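Local coordinates for protein metallo-beta-lactamase (Serratia marcescens, PDB 6K4X) that hydrolyses the beta-lactam ring of antibiotics with the help of two zinc ions, as a subclass B3 metallo-beta-lactamase, at residues G36-A48 and Y67-I81. Residues are numbered along the deposited sequence; the frame is centred on the assembly and turned at random.
Sequences GHILVDGTTEKGA and YILSTHSHEDHAGGI. With ZN (zinc ion), chain B; ZN (zinc ion), chain C; D0U (4-azanyl-2-sulfanyl-benzoic acid), chain E.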
loop_
_atom_site.group_PDB
_atom_site.type_symbol
_atom_site.label_atom_id
_atom_site.label_comp_id
_atom_site.label_asym_id
_atom_site.label_seq_id
_atom_site.Cartn_x
_atom_site.Cartn_y
_atom_site.Cartn_z
ATOM N N GLY A 36 17.375 -1.630 11.475
ATOM C CA GLY A 36 16.746 -2.334 10.385
ATOM C C GLY A 36 15.484 -1.635 9.923
ATOM O O GLY A 36 14.995 -0.687 10.577
ATOM N N HIS A 37 14.985 -2.062 8.756
ATOM C CA HIS A 37 14.001 -1.312 8.010
ATOM C C HIS A 37 12.774 -2.163 7.692
ATOM O O HIS A 37 12.840 -3.398 7.657
ATOM C CB HIS A 37 14.576 -0.790 6.690
ATOM C CG HIS A 37 15.982 -0.311 6.803
ATOM N ND1 HIS A 37 16.366 0.655 7.720
ATOM C CD2 HIS A 37 17.094 -0.715 6.158
ATOM C CE1 HIS A 37 17.664 0.828 7.598
ATOM N NE2 HIS A 37 18.136 -0.004 6.670
ATOM N N ILE A 38 11.671 -1.451 7.429
ATOM C CA ILE A 38 10.432 -2.051 6.958
ATOM C C ILE A 38 10.144 -1.478 5.576
ATOM O O ILE A 38 10.173 -0.261 5.400
ATOM C CB ILE A 38 9.291 -1.773 7.944
ATOM C CG1 ILE A 38 9.599 -2.424 9.297
ATOM C CG2 ILE A 38 7.956 -2.233 7.373
ATOM C CD1 ILE A 38 8.609 -2.103 10.392
ATOM N N LEU A 39 9.835 -2.353 4.614
ATOM C CA LEU A 39 9.414 -1.953 3.284
ATOM C C LEU A 39 7.921 -2.197 3.151
ATOM O O LEU A 39 7.450 -3.284 3.519
ATOM C CB LEU A 39 10.177 -2.777 2.247
ATOM C CG LEU A 39 9.770 -2.561 0.788
ATOM C CD1 LEU A 39 10.102 -1.148 0.331
ATOM C CD2 LEU A 39 10.456 -3.577 -0.102
ATOM N N VAL A 40 7.198 -1.212 2.617
ATOM C CA VAL A 40 5.791 -1.374 2.323
ATOM C C VAL A 40 5.628 -1.456 0.810
ATOM O O VAL A 40 5.960 -0.494 0.097
ATOM C CB VAL A 40 4.942 -0.222 2.886
ATOM C CG1 VAL A 40 3.469 -0.500 2.656
ATOM C CG2 VAL A 40 5.255 0.012 4.352
ATOM N N ASP A 41 5.187 -2.635 0.364
ATOM C CA ASP A 41 4.883 -3.023 -1.011
ATOM C C ASP A 41 6.156 -3.244 -1.836
ATOM O O ASP A 41 7.256 -2.841 -1.464
ATOM C CB ASP A 41 3.869 -2.112 -1.699
ATOM C CG ASP A 41 2.444 -2.457 -1.324
ATOM O OD1 ASP A 41 2.200 -3.580 -0.785
ATOM O OD2 ASP A 41 1.572 -1.601 -1.581
ATOM N N GLY A 42 5.981 -3.932 -2.972
ATOM C CA GLY A 42 7.078 -4.293 -3.850
ATOM C C GLY A 42 6.974 -3.730 -5.257
ATOM O O GLY A 42 7.925 -3.880 -6.035
ATOM N N THR A 43 5.850 -3.096 -5.604
ATOM C CA THR A 43 5.545 -2.703 -6.988
ATOM C C THR A 43 5.444 -3.965 -7.851
ATOM O O THR A 43 4.971 -4.994 -7.378
ATOM C CB THR A 43 6.465 -1.591 -7.534
ATOM O OG1 THR A 43 7.711 -2.073 -8.065
ATOM C CG2 THR A 43 6.709 -0.518 -6.492
ATOM N N THR A 44 5.781 -3.833 -9.141
ATOM C CA THR A 44 5.649 -4.920 -10.082
ATOM C C THR A 44 6.898 -5.798 -10.040
ATOM O O THR A 44 7.902 -5.482 -9.407
ATOM C CB THR A 44 5.507 -4.412 -11.517
ATOM O OG1 THR A 44 6.705 -3.679 -11.805
ATOM C CG2 THR A 44 4.297 -3.532 -11.731
ATOM N N GLU A 45 6.839 -6.941 -10.739
ATOM C CA GLU A 45 7.970 -7.810 -10.850
ATOM C C GLU A 45 9.180 -7.042 -11.419
ATOM O O GLU A 45 10.239 -7.074 -10.841
ATOM C CB GLU A 45 7.548 -8.999 -11.709
ATOM C CG GLU A 45 8.645 -9.946 -12.111
ATOM C CD GLU A 45 8.119 -11.133 -12.916
ATOM O OE1 GLU A 45 6.906 -11.129 -13.286
ATOM O OE2 GLU A 45 8.905 -12.047 -13.147
ATOM N N LYS A 46 8.984 -6.325 -12.528
ATOM C CA LYS A 46 10.071 -5.530 -13.111
ATOM C C LYS A 46 10.463 -4.414 -12.136
ATOM O O LYS A 46 11.641 -4.049 -12.019
ATOM C CB LYS A 46 9.620 -4.949 -14.450
ATOM C CG LYS A 46 9.553 -5.939 -15.606
ATOM C CD LYS A 46 9.412 -5.266 -16.951
ATOM C CE LYS A 46 8.217 -4.346 -17.043
ATOM N NZ LYS A 46 6.966 -5.062 -16.709
ATOM N N GLY A 47 9.477 -3.875 -11.424
ATOM C CA GLY A 47 9.692 -2.781 -10.486
ATOM C C GLY A 47 10.565 -3.166 -9.308
ATOM O O GLY A 47 11.156 -2.278 -8.689
ATOM N N ALA A 48 10.658 -4.446 -8.956
ATOM C CA ALA A 48 11.501 -4.816 -7.825
ATOM C C ALA A 48 12.927 -4.307 -8.019
ATOM O O ALA A 48 13.591 -3.954 -7.055
ATOM C CB ALA A 48 11.498 -6.307 -7.593
ATOM N N TYR A 67 11.124 -6.703 7.307
ATOM C CA TYR A 67 9.725 -7.011 7.000
ATOM C C TYR A 67 9.360 -6.316 5.699
ATOM O O TYR A 67 9.815 -5.179 5.455
ATOM C CB TYR A 67 8.768 -6.506 8.077
ATOM C CG TYR A 67 8.852 -7.243 9.384
ATOM C CD1 TYR A 67 8.401 -8.540 9.473
ATOM C CD2 TYR A 67 9.364 -6.658 10.527
ATOM C CE1 TYR A 67 8.445 -9.250 10.658
ATOM C CE2 TYR A 67 9.428 -7.362 11.728
ATOM C CZ TYR A 67 8.970 -8.663 11.788
ATOM O OH TYR A 67 9.001 -9.392 12.952
ATOM N N ILE A 68 8.536 -6.981 4.892
ATOM C CA ILE A 68 7.873 -6.382 3.750
ATOM C C ILE A 68 6.377 -6.477 4.043
ATOM O O ILE A 68 5.845 -7.580 4.208
ATOM C CB ILE A 68 8.227 -7.104 2.441
ATOM C CG1 ILE A 68 9.727 -7.079 2.170
ATOM C CG2 ILE A 68 7.447 -6.508 1.285
ATOM C CD1 ILE A 68 10.205 -8.051 1.108
ATOM N N LEU A 69 5.708 -5.339 4.065
ATOM C CA LEU A 69 4.293 -5.252 4.352
ATOM C C LEU A 69 3.532 -5.131 3.046
ATOM O O LEU A 69 3.882 -4.287 2.230
ATOM C CB LEU A 69 4.023 -4.035 5.237
ATOM C CG LEU A 69 4.898 -3.918 6.479
ATOM C CD1 LEU A 69 4.460 -2.733 7.311
ATOM C CD2 LEU A 69 4.904 -5.190 7.291
ATOM N N SER A 70 2.464 -5.905 2.880
ATOM C CA SER A 70 1.664 -5.888 1.663
ATOM C C SER A 70 0.357 -5.148 1.920
ATOM O O SER A 70 -0.378 -5.488 2.865
ATOM C CB SER A 70 1.395 -7.298 1.213
ATOM O OG SER A 70 0.506 -7.332 0.093
ATOM N N THR A 71 0.019 -4.192 1.052
ATOM C CA THR A 71 -1.336 -3.611 1.043
ATOM C C THR A 71 -2.333 -4.643 0.498
ATOM O O THR A 71 -3.204 -5.132 1.217
ATOM C CB THR A 71 -1.408 -2.302 0.242
ATOM O OG1 THR A 71 -0.890 -2.535 -1.071
ATOM C CG2 THR A 71 -0.679 -1.161 0.923
ATOM N N HIS A 72 -2.209 -4.985 -0.789
ATOM C CA HIS A 72 -3.035 -6.029 -1.336
ATOM C C HIS A 72 -2.321 -6.751 -2.473
ATOM O O HIS A 72 -1.341 -6.283 -3.049
ATOM C CB HIS A 72 -4.429 -5.530 -1.757
ATOM C CG HIS A 72 -4.461 -4.730 -3.014
ATOM N ND1 HIS A 72 -4.353 -3.371 -3.026
ATOM C CD2 HIS A 72 -4.616 -5.102 -4.311
ATOM C CE1 HIS A 72 -4.466 -2.932 -4.269
ATOM N NE2 HIS A 72 -4.609 -3.984 -5.116
ATOM N N SER A 73 -2.879 -7.923 -2.792
ATOM C CA SER A 73 -2.228 -8.958 -3.584
ATOM C C SER A 73 -2.658 -8.914 -5.050
ATOM O O SER A 73 -3.183 -9.902 -5.576
ATOM C CB SER A 73 -2.536 -10.283 -2.950
ATOM O OG SER A 73 -3.929 -10.424 -2.689
ATOM N N HIS A 74 -2.379 -7.771 -5.705
ATOM C CA HIS A 74 -2.444 -7.686 -7.164
ATOM C C HIS A 74 -1.047 -7.378 -7.688
ATOM O O HIS A 74 -0.193 -6.878 -6.957
ATOM C CB HIS A 74 -3.419 -6.608 -7.640
ATOM C CG HIS A 74 -4.835 -6.924 -7.306
ATOM N ND1 HIS A 74 -5.799 -5.974 -7.146
ATOM C CD2 HIS A 74 -5.439 -8.121 -7.160
ATOM C CE1 HIS A 74 -6.933 -6.586 -6.884
ATOM N NE2 HIS A 74 -6.747 -7.888 -6.890
ATOM N N GLU A 75 -0.826 -7.723 -8.950
ATOM C CA GLU A 75 0.501 -7.708 -9.559
ATOM C C GLU A 75 1.174 -6.337 -9.489
ATOM O O GLU A 75 2.403 -6.272 -9.507
ATOM C CB GLU A 75 0.420 -8.211 -10.994
ATOM C CG GLU A 75 -0.254 -7.244 -11.961
ATOM C CD GLU A 75 -0.299 -7.582 -13.447
ATOM O OE1 GLU A 75 0.699 -8.109 -13.952
ATOM O OE2 GLU A 75 -1.331 -7.289 -14.105
ATOM N N ASP A 76 0.416 -5.253 -9.529
ATOM C CA ASP A 76 1.010 -3.925 -9.535
ATOM C C ASP A 76 1.641 -3.543 -8.186
ATOM O O ASP A 76 2.593 -2.764 -8.180
ATOM C CB ASP A 76 0.020 -2.869 -10.011
ATOM C CG ASP A 76 -1.299 -2.763 -9.274
ATOM O OD1 ASP A 76 -1.778 -3.787 -8.739
ATOM O OD2 ASP A 76 -1.858 -1.642 -9.279
ATOM N N HIS A 77 1.081 -4.027 -7.071
ATOM C CA HIS A 77 1.615 -3.687 -5.749
ATOM C C HIS A 77 2.523 -4.786 -5.210
ATOM O O HIS A 77 3.435 -4.515 -4.406
ATOM C CB HIS A 77 0.476 -3.439 -4.762
ATOM C CG HIS A 77 -0.501 -2.452 -5.295
ATOM N ND1 HIS A 77 -0.256 -1.085 -5.329
ATOM C CD2 HIS A 77 -1.671 -2.647 -5.940
ATOM C CE1 HIS A 77 -1.272 -0.506 -5.955
ATOM N NE2 HIS A 77 -2.140 -1.427 -6.364
ATOM N N ALA A 78 2.186 -6.036 -5.534
ATOM C CA ALA A 78 2.777 -7.232 -4.918
ATOM C C ALA A 78 3.685 -7.998 -5.881
ATOM O O ALA A 78 4.381 -8.918 -5.456
ATOM C CB ALA A 78 1.710 -8.178 -4.413
ATOM N N GLY A 79 3.683 -7.648 -7.164
ATOM C CA GLY A 79 4.445 -8.413 -8.132
ATOM C C GLY A 79 5.923 -8.461 -7.825
ATOM O O GLY A 79 6.584 -9.444 -8.189
ATOM N N GLY A 80 6.454 -7.416 -7.179
ATOM C CA GLY A 80 7.854 -7.341 -6.852
ATOM C C GLY A 80 8.204 -7.907 -5.489
ATOM O O GLY A 80 9.383 -7.918 -5.126
ATOM N N ILE A 81 7.208 -8.299 -4.694
ATOM C CA ILE A 81 7.474 -8.711 -3.344
ATOM C C ILE A 81 8.364 -9.950 -3.301
ATOM O O ILE A 81 9.276 -10.007 -2.490
ATOM C CB ILE A 81 6.185 -8.893 -2.526
ATOM C CG1 ILE A 81 5.569 -7.511 -2.285
ATOM C CG2 ILE A 81 6.486 -9.639 -1.227
ATOM C CD1 ILE A 81 4.262 -7.526 -1.548
HETATM ZN ZN ZN B . -5.610 -3.936 -6.872
HETATM ZN ZN ZN C . -3.378 -1.193 -7.954
HETATM O O2 D0U E . -5.275 -0.615 -6.852
HETATM C C7 D0U E . -6.288 -0.206 -7.459
HETATM O O1 D0U E . -7.036 0.696 -6.983
HETATM C C3 D0U E . -6.682 -0.780 -8.773
HETATM C C2 D0U E . -7.690 -0.070 -9.483
HETATM C C4 D0U E . -6.112 -1.939 -9.329
HETATM S S1 D0U E . -4.825 -2.891 -8.736
HETATM C C5 D0U E . -6.618 -2.365 -10.577
HETATM C C6 D0U E . -7.621 -1.681 -11.268
HETATM N N1 D0U E . -8.063 -2.114 -12.511
HETATM C C1 D0U E . -8.125 -0.533 -10.724
HETATM O O HOH W 1 1.241 -5.809 -2.027
HETATM O O HOH W 2 1.687 0.020 -3.721
HETATM O O HOH W 3 4.037 -7.549 -11.653
#
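Both carboxylate oxygens of Asp41 are gripped, OD1 by the backbone N of Thr71 at 2.9 Å and by a water, OD2 by Thr71 OG1 at 2.7 Å. The pair illustrates how a metallo-beta-lactamase fold ties its zinc-binding motif to the sheet: an aspartate just past the first strand of a beta-alpha-beta unit holds the start of the HxHxDH motif, which runs from the loop after the next strand into helix 75-78. Thr71 closes on the carboxylate like a clasp. Its hydroxyl, set between its own backbone N and carbonyl carbon (chi1 54°), takes the syn lone pair of OD2, while its N-H reaches OD1 on the syn side, 23° out of the carboxylate plane. The water on OD1 also donates to His72 O and accepts from Ser70 OG. A second water, in the imidazole plane of His77, lies 2.7 Å from Asp41 OD2 and probably donates to it; with NE2 bound to its zinc, ND1 is the nitrogen that donates to this water. This second-shell link should help fix the rotation of the ring. His77 and Asp76 share that zinc with His215, whereas His72 and His74 bind the other with His150; the inhibitor's sulfur, S1, bridges the two metals.

Leading into these loops, strands 37-40 and 65-69 run parallel, Leu39 bonding through N to Tyr67 O and through O to Leu69 N. On one face Leu69 CD1 presses against Ile38 CG2 at 3.5 Å, beside Val40, with Trp157 touching both Val40 and Leu69. Beyond Asp41, Gly42 N donates to His77 O at 3.0 Å, and Gly42 and Gly80 leave the backbones close enough for the last link: Gly80 N meets Thr43 O at 2.8 Å from above the carbonyl plane, 47° out of it.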